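Local coordinates for putative alpha/beta hydrolase FOLD protein (Candidatus Nitrososphaera gargensis, PDB 5A62), which probably acts as a hydrolase of the alpha/beta hydrolase fold, consistent with a carboxylesterase that splits ester bonds, at residues A[70-75]-A[188-193]; A[201-206]-A[232-237]. All coordinates share one frame; numbering follows the deposited sequence.

Interaction 1. Residues A[70-75]-A[188-193]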
ATOM      1  N   GLY A  70      -9.879   1.262  -4.728  1.00  9.22           N
ATOM      2  CA  GLY A  70      -9.568   2.248  -3.780  1.00  9.24           C
ATOM      3  C   GLY A  70      -8.153   2.190  -3.203  1.00  8.12           C
ATOM      4  O   GLY A  70      -7.857   2.847  -2.198  1.00  8.69           O
ATOM      5  N   ALA A  71      -7.315   1.408  -3.852  1.00  8.48           N
ATOM      6  CA  ALA A  71      -5.901   1.227  -3.506  1.00  7.64           C
ATOM      7  C   ALA A  71      -5.143   1.170  -4.765  1.00  8.19           C
ATOM      8  O   ALA A  71      -5.669   0.698  -5.779  1.00  9.16           O
ATOM      9  CB  ALA A  71      -5.653  -0.061  -2.717  1.00  8.32           C
ATOM     10  N   TYR A  72      -3.868   1.530  -4.694  1.00  7.32           N
ATOM     11  CA  TYR A  72      -3.023   1.514  -5.894  1.00  7.39           C
ATOM     12  C   TYR A  72      -1.592   1.610  -5.490  1.00  7.47           C
ATOM     13  O   TYR A  72      -1.265   1.847  -4.307  1.00  7.36           O
ATOM     14  CB  TYR A  72      -3.390   2.664  -6.806  1.00  7.54           C
ATOM     15  CG  TYR A  72      -3.334   4.039  -6.190  1.00  7.13           C
ATOM     16  CD1 TYR A  72      -2.117   4.641  -5.946  1.00  7.58           C
ATOM     17  CD2 TYR A  72      -4.462   4.663  -5.671  1.00  7.34           C
ATOM     18  CE1 TYR A  72      -2.024   5.840  -5.328  1.00  7.73           C
ATOM     19  CE2 TYR A  72      -4.389   5.913  -5.056  1.00  7.96           C
ATOM     20  CZ  TYR A  72      -3.144   6.501  -4.880  1.00  7.24           C
ATOM     21  OH  TYR A  72      -3.023   7.728  -4.281  1.00  8.24           O
ATOM     22  N   THR A  73      -0.696   1.433  -6.427  1.00  7.56           N
ATOM     23  CA  THR A  73       0.749   1.577  -6.210  1.00  7.58           C
ATOM     24  C   THR A  73       1.188   2.861  -6.850  1.00  7.45           C
ATOM     25  O   THR A  73       0.492   3.496  -7.673  1.00  6.98           O
ATOM     26  CB  THR A  73       1.557   0.452  -6.803  1.00  8.25           C
ATOM     27  OG1 THR A  73       1.421   0.474  -8.247  1.00  8.81           O
ATOM     28  CG2 THR A  73       1.089  -0.878  -6.259  1.00  9.33           C
ATOM     29  N   MET A  74       2.400   3.296  -6.527  1.00  7.02           N
ATOM     30  CA  MET A  74       2.959   4.432  -7.212  1.00  7.08           C
ATOM     31  C   MET A  74       2.957   4.259  -8.713  1.00  7.64           C
ATOM     32  O   MET A  74       2.719   5.230  -9.442  1.00  7.72           O
ATOM     33  CB  MET A  74       4.401   4.707  -6.766  1.00  7.98           C
ATOM     34  CG  MET A  74       4.628   5.229  -5.359  1.00 10.32           C
ATOM     35  SD  MET A  74       3.601   6.622  -4.883  1.00 11.26           S
ATOM     36  CE  MET A  74       4.177   7.771  -6.041  1.00 11.06           C
ATOM     37  N   GLN A  75       3.226   3.061  -9.195  1.00  7.50           N
ATOM     38  CA  GLN A  75       3.171   2.846 -10.637  1.00  8.05           C
ATOM     39  C   GLN A  75       1.895   3.233 -11.272  1.00  8.26           C
ATOM     40  O   GLN A  75       1.852   3.771 -12.379  1.00  8.69           O
ATOM     41  CB  GLN A  75       3.532   1.406 -10.942  1.00  9.46           C
ATOM     42  CG  GLN A  75       3.666   1.146 -12.422  1.00 10.95           C
ATOM     43  CD  GLN A  75       4.801   1.943 -13.019  1.00 11.98           C
ATOM     44  OE1 GLN A  75       5.903   1.996 -12.441  1.00 14.86           O
ATOM     45  NE2 GLN A  75       4.549   2.585 -14.138  1.00 12.18           N
ATOM     46  N   PHE A 188      -7.017  10.250   0.615  1.00  6.80           N
ATOM     47  CA  PHE A 188      -5.944  10.449   1.555  1.00  7.10           C
ATOM     48  C   PHE A 188      -5.368   9.112   1.986  1.00  6.90           C
ATOM     49  O   PHE A 188      -4.139   8.946   2.005  1.00  7.20           O
ATOM     50  CB  PHE A 188      -6.494  11.230   2.769  1.00  7.17           C
ATOM     51  CG  PHE A 188      -5.412  11.492   3.780  1.00  7.42           C
ATOM     52  CD1 PHE A 188      -4.502  12.519   3.619  1.00  8.40           C
ATOM     53  CD2 PHE A 188      -5.308  10.713   4.920  1.00  8.76           C
ATOM     54  CE1 PHE A 188      -3.486  12.709   4.553  1.00  8.56           C
ATOM     55  CE2 PHE A 188      -4.307  10.909   5.829  1.00  9.27           C
ATOM     56  CZ  PHE A 188      -3.409  11.856   5.624  1.00  8.95           C
ATOM     57  N   VAL A 189      -6.242   8.205   2.417  1.00  7.36           N
ATOM     58  CA  VAL A 189      -5.815   6.904   2.864  1.00  7.39           C
ATOM     59  C   VAL A 189      -5.021   6.192   1.793  1.00  7.02           C
ATOM     60  O   VAL A 189      -3.909   5.718   2.036  1.00  7.18           O
ATOM     61  CB  VAL A 189      -6.972   6.092   3.383  1.00  7.70           C
ATOM     62  CG1 VAL A 189      -6.554   4.687   3.687  1.00  8.15           C
ATOM     63  CG2 VAL A 189      -7.528   6.757   4.648  1.00  9.11           C
ATOM     64  N   ALA A 190      -5.532   6.125   0.574  1.00  6.41           N
ATOM     65  CA  ALA A 190      -4.859   5.406  -0.473  1.00  6.62           C
ATOM     66  C   ALA A 190      -3.513   6.018  -0.799  1.00  6.54           C
ATOM     67  O   ALA A 190      -2.560   5.297  -1.097  1.00  6.44           O
ATOM     68  CB  ALA A 190      -5.668   5.372  -1.697  1.00  6.62           C
ATOM     69  N   ALA A 191      -3.384   7.315  -0.809  1.00  5.99           N
ATOM     70  CA  ALA A 191      -2.143   7.960  -1.190  1.00  6.25           C
ATOM     71  C   ALA A 191      -1.060   7.660  -0.161  1.00  6.36           C
ATOM     72  O   ALA A 191       0.090   7.389  -0.497  1.00  6.83           O
ATOM     73  CB  ALA A 191      -2.337   9.420  -1.425  1.00  7.00           C
ATOM     74  N   THR A 192      -1.447   7.777   1.096  1.00  6.35           N
ATOM     75  CA  THR A 192      -0.489   7.495   2.137  1.00  6.41           C
ATOM     76  C   THR A 192      -0.012   6.018   2.117  1.00  6.52           C
ATOM     77  O   THR A 192       1.150   5.674   2.325  1.00  7.65           O
ATOM     78  CB  THR A 192      -0.935   7.927   3.516  1.00  7.15           C
ATOM     79  OG1 THR A 192      -2.070   7.173   3.917  1.00  8.14           O
ATOM     80  CG2 THR A 192      -1.184   9.394   3.618  1.00  8.11           C
ATOM     81  N   VAL A 193      -0.942   5.105   1.874  1.00  6.50           N
ATOM     82  CA  VAL A 193      -0.590   3.695   1.745  1.00  6.67           C
ATOM     83  C   VAL A 193       0.380   3.512   0.531  1.00  7.04           C
ATOM     84  O   VAL A 193       1.315   2.732   0.576  1.00  7.49           O
ATOM     85  CB  VAL A 193      -1.852   2.829   1.651  1.00  7.44           C
ATOM     86  CG1 VAL A 193      -1.502   1.419   1.201  1.00  7.98           C
ATOM     87  CG2 VAL A 193      -2.600   2.843   2.971  1.00  8.11           C
TER
HETATM   88  O   HOH W   1      -2.917   2.639  -2.100  1.00  7.79           O
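Tyr72 and Gly70 lay a loop of the alpha/beta hydrolase core against Ala190 and Ala191 of helix 185-194, which belongs to the helical insertion, or cap, between strands 116-122 and 212-218. Van der Waals contact comes first. The methyl of Ala190 touches both loop residues, with CB 3.4 Å from Gly70 O and 3.6 Å from Tyr72 CE2, an oblique approach to the ring. At the far end of the tyrosine, OH reaches the next helix residue and lies 3.2 Å from Ala191 CA. The ring gets there because CG sits between the backbone N and the carbonyl carbon (chi1 56°), turning the end of the side chain toward the helix. Alanine suits both helix positions: a single methyl lets the ring come close to the helix backbone. The second subunit also packs here, its Tyr72 against Val193.

Hydrogen bonds within each side come next. Following Tyr72 in the chain, Thr73 is the N-cap of helix 74-87, its N bonded to Asp76 OD2, while Met74 N bonds to Thr197 OG1. Inside the other helix, Thr192 OG1 donates to Val189 O (3.0 Å) and is also bonded to Arg141 NH1. Polar contact between the segments passes through water 1, which lies above one face of the tyrosine ring. It accepts from Tyr72 N at 3.0 Å and donates to Ala190 O at 2.9 Å.

Interaction 2. Residues A[201-206]-A[232-237]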
ATOM      1  N   ASN A 201      14.734   1.391  -6.423  1.00 15.97           N
ATOM      2  CA  ASN A 201      15.722   1.737  -7.468  1.00 19.32           C
ATOM      3  C   ASN A 201      15.399   2.997  -8.276  1.00 17.16           C
ATOM      4  O   ASN A 201      15.888   3.164  -9.388  1.00 15.58           O
ATOM      5  CB  ASN A 201      15.893   0.562  -8.416  1.00 24.16           C
ATOM      6  CG  ASN A 201      14.697   0.341  -9.341  1.00 28.88           C
ATOM      7  OD1 ASN A 201      13.585   0.850  -9.149  1.00 29.75           O
ATOM      8  ND2 ASN A 201      14.944  -0.419 -10.396  1.00 38.59           N
ATOM      9  N   VAL A 202      14.532   3.900  -7.773  1.00 12.36           N
ATOM     10  CA  VAL A 202      14.202   5.073  -8.528  1.00 11.43           C
ATOM     11  C   VAL A 202      15.424   5.985  -8.656  1.00 10.60           C
ATOM     12  O   VAL A 202      15.557   6.666  -9.665  1.00 11.31           O
ATOM     13  CB  VAL A 202      12.977   5.839  -7.979  1.00 10.57           C
ATOM     14  CG1 VAL A 202      12.581   7.002  -8.864  1.00  9.86           C
ATOM     15  CG2 VAL A 202      11.798   4.922  -7.823  1.00 12.03           C
ATOM     16  N   VAL A 203      16.246   6.091  -7.635  1.00 10.68           N
ATOM     17  CA  VAL A 203      17.415   6.952  -7.739  1.00 12.00           C
ATOM     18  C   VAL A 203      18.261   6.474  -8.904  1.00 11.99           C
ATOM     19  O   VAL A 203      18.674   7.320  -9.702  1.00 11.90           O
ATOM     20  CB  VAL A 203      18.260   6.997  -6.456  1.00 14.75           C
ATOM     21  CG1 VAL A 203      19.539   7.795  -6.674  1.00 18.12           C
ATOM     22  CG2 VAL A 203      17.472   7.508  -5.245  1.00 16.13           C
ATOM     23  N   GLN A 204      18.497   5.188  -9.046  1.00 11.73           N
ATOM     24  CA  GLN A 204      19.283   4.688 -10.165  1.00 12.21           C
ATOM     25  C   GLN A 204      18.608   5.020 -11.472  1.00 11.07           C
ATOM     26  O   GLN A 204      19.255   5.468 -12.443  1.00 10.53           O
ATOM     27  CB  GLN A 204      19.477   3.161 -10.028  1.00 14.08           C
ATOM     28  CG  GLN A 204      20.319   2.564 -11.171  1.00 19.70           C
ATOM     29  CD  GLN A 204      20.659   1.096 -10.946  1.00 26.61           C
ATOM     30  OE1 GLN A 204      19.741   0.267 -10.850  1.00 31.73           O
ATOM     31  NE2 GLN A 204      21.992   0.763 -10.839  1.00 25.20           N
ATOM     32  N   GLY A 205      17.320   4.808 -11.592  1.00 11.04           N
ATOM     33  CA  GLY A 205      16.641   5.148 -12.810  1.00 10.01           C
ATOM     34  C   GLY A 205      16.622   6.592 -13.176  1.00  9.90           C
ATOM     35  O   GLY A 205      16.684   6.980 -14.354  1.00 10.38           O
ATOM     36  N   LEU A 206      16.461   7.426 -12.181  1.00  8.58           N
ATOM     37  CA  LEU A 206      16.514   8.871 -12.417  1.00  9.27           C
ATOM     38  C   LEU A 206      17.927   9.304 -12.856  1.00 10.31           C
ATOM     39  O   LEU A 206      18.045  10.096 -13.771  1.00 10.24           O
ATOM     40  CB  LEU A 206      16.093   9.625 -11.130  1.00  9.28           C
ATOM     41  CG  LEU A 206      16.052  11.109 -11.223  1.00  9.82           C
ATOM     42  CD1 LEU A 206      15.126  11.573 -12.309  1.00  9.98           C
ATOM     43  CD2 LEU A 206      15.701  11.721  -9.902  1.00  9.58           C
ATOM     44  N   LYS A 232      21.429  13.544  -3.300  1.00 11.62           N
ATOM     45  CA  LYS A 232      22.528  14.328  -3.889  1.00 13.70           C
ATOM     46  C   LYS A 232      23.819  13.557  -3.828  1.00 14.50           C
ATOM     47  O   LYS A 232      24.639  13.667  -4.762  1.00 14.52           O
ATOM     48  CB  LYS A 232      22.600  15.687  -3.226  1.00 14.94           C
ATOM     49  CG  LYS A 232      23.790  16.574  -3.611  1.00 15.22           C
ATOM     50  CD  LYS A 232      23.675  17.090  -4.978  1.00 17.06           C
ATOM     51  CE  LYS A 232      24.858  18.065  -5.240  1.00 17.23           C
ATOM     52  NZ  LYS A 232      24.855  18.699  -6.532  1.00 19.29           N
ATOM     53  N   GLU A 233      24.029  12.727  -2.811  1.00 14.64           N
ATOM     54  CA  GLU A 233      25.223  11.881  -2.750  1.00 17.48           C
ATOM     55  C   GLU A 233      25.292  10.964  -3.935  1.00 17.59           C
ATOM     56  O   GLU A 233      26.388  10.724  -4.458  1.00 18.88           O
ATOM     57  CB  GLU A 233      25.366  11.105  -1.427  1.00 21.19           C
ATOM     58  CG  GLU A 233      25.766  12.013  -0.273  1.00 27.83           C
ATOM     59  CD  GLU A 233      27.135  12.684  -0.487  1.00 36.29           C
ATOM     60  OE1 GLU A 233      28.119  11.960  -0.825  1.00 41.83           O
ATOM     61  OE2 GLU A 233      27.220  13.935  -0.368  1.00 45.10           O
ATOM     62  N   GLU A 234      24.122  10.476  -4.392  1.00 14.94           N
ATOM     63  CA  GLU A 234      23.988   9.456  -5.418  1.00 15.12           C
ATOM     64  C   GLU A 234      23.793  10.018  -6.816  1.00 12.96           C
ATOM     65  O   GLU A 234      24.111   9.352  -7.802  1.00 13.80           O
ATOM     66  CB  GLU A 234      22.804   8.558  -5.127  1.00 16.16           C
ATOM     67  CG  GLU A 234      22.996   7.683  -3.874  1.00 19.64           C
ATOM     68  CD  GLU A 234      21.634   7.156  -3.370  1.00 28.04           C
ATOM     69  OE1 GLU A 234      21.037   6.269  -4.057  1.00 33.39           O
ATOM     70  OE2 GLU A 234      21.126   7.637  -2.302  1.00 39.95           O
ATOM     71  N   ILE A 235      23.335  11.242  -6.876  1.00 12.77           N
ATOM     72  CA  ILE A 235      23.098  11.949  -8.152  1.00 12.73           C
ATOM     73  C   ILE A 235      23.817  13.293  -8.038  1.00 12.33           C
ATOM     74  O   ILE A 235      23.194  14.343  -7.814  1.00 12.38           O
ATOM     75  CB  ILE A 235      21.610  12.163  -8.463  1.00 12.70           C
ATOM     76  CG1 ILE A 235      20.813  10.870  -8.313  1.00 13.23           C
ATOM     77  CG2 ILE A 235      21.452  12.726  -9.865  1.00 13.32           C
ATOM     78  CD1 ILE A 235      19.340  11.014  -8.652  1.00 13.27           C
ATOM     79  N   PRO A 236      25.162  13.254  -8.175  1.00 13.26           N
ATOM     80  CA  PRO A 236      25.905  14.499  -7.946  1.00 14.27           C
ATOM     81  C   PRO A 236      25.640  15.576  -8.942  1.00 14.58           C
ATOM     82  O   PRO A 236      25.780  16.784  -8.640  1.00 15.08           O
ATOM     83  CB  PRO A 236      27.342  14.031  -7.971  1.00 14.89           C
ATOM     84  CG  PRO A 236      27.331  12.780  -8.762  1.00 15.09           C
ATOM     85  CD  PRO A 236      26.046  12.090  -8.341  1.00 15.38           C
ATOM     86  N   GLU A 237      25.096  15.227 -10.103  1.00 13.96           N
ATOM     87  CA  GLU A 237      24.739  16.252 -11.077  1.00 14.70           C
ATOM     88  C   GLU A 237      23.431  16.984 -10.732  1.00 14.17           C
ATOM     89  O   GLU A 237      23.085  17.972 -11.385  1.00 17.36           O
ATOM     90  CB  GLU A 237      24.721  15.653 -12.515  1.00 18.21           C
ATOM     91  CG  GLU A 237      26.142  15.180 -12.845  1.00 21.33           C
ATOM     92  CD  GLU A 237      26.447  14.876 -14.298  1.00 29.86           C
ATOM     93  OE1 GLU A 237      26.167  13.743 -14.738  1.00 32.20           O
ATOM     94  OE2 GLU A 237      27.007  15.765 -14.999  1.00 34.91           O
TER
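Val203 of helix 202-209 meets the end of helix 222-234, where Glu234 and Ile235 receive it; the CA atoms of Val203 and Glu234 are 7.4 Å apart. The tightly packed part is buried and made of methyls. Val203 CG1 stands anti to its own backbone N (chi1 174°), which carries this methyl across to Ile235 CG1 at 3.7 Å. One turn further along, Leu206 CD2 touches Ile235 CD1 at 3.9 Å, the two side chains crossing at about a right angle. Branched aliphatic residues suit this buried seam because their methyls fill the space between backbones without needing polar partners. Pro126 lies against both Val203 and Leu206, and Leu206 also touches helix 100-111.

Toward solvent the contact passes to Glu234, which is partly exposed. Its chain runs extended beyond CG and crosses the valine; OE1 comes to 3.4 Å from Val203 CG1, a close approach but no bond. Glutamate suits this border: its CB packs on the valine, 3.7 Å from CG1, while OE2 forms a long, weak ion pair with Lys127. Ile235 is the first residue to leave helical geometry, and the carbonyl O of Glu234 accepts from Arg207 NH1. Such packing belongs to the helical layer of an alpha/beta hydrolase, where helix 222-234 is the connecting helix of the beta-alpha-beta unit made with parallel strands 212-218 and 239-243.

From the N terminus, the chain first lays down strands 3-5 to 52-56, then reaches 70-75. Interaction 1 closes a long loop of 112 residues, which takes in strands 93-98 and 116-122, the probable nucleophile elbow between strand 93-98 and helix 100-111, and most of the helical insertion. It ties the core loop before helix 74-87 to that insertion. Only after it closes, at helix 185-194, does interaction 2 open at the following helix, 202-209. Its short loop of 25 residues contains strand 212-218 and most of helix 222-234, and joins two helices flanking the last strands of the sheet. The contacts thus lie in series, neither nesting nor crossing, with centres about 24 Å apart.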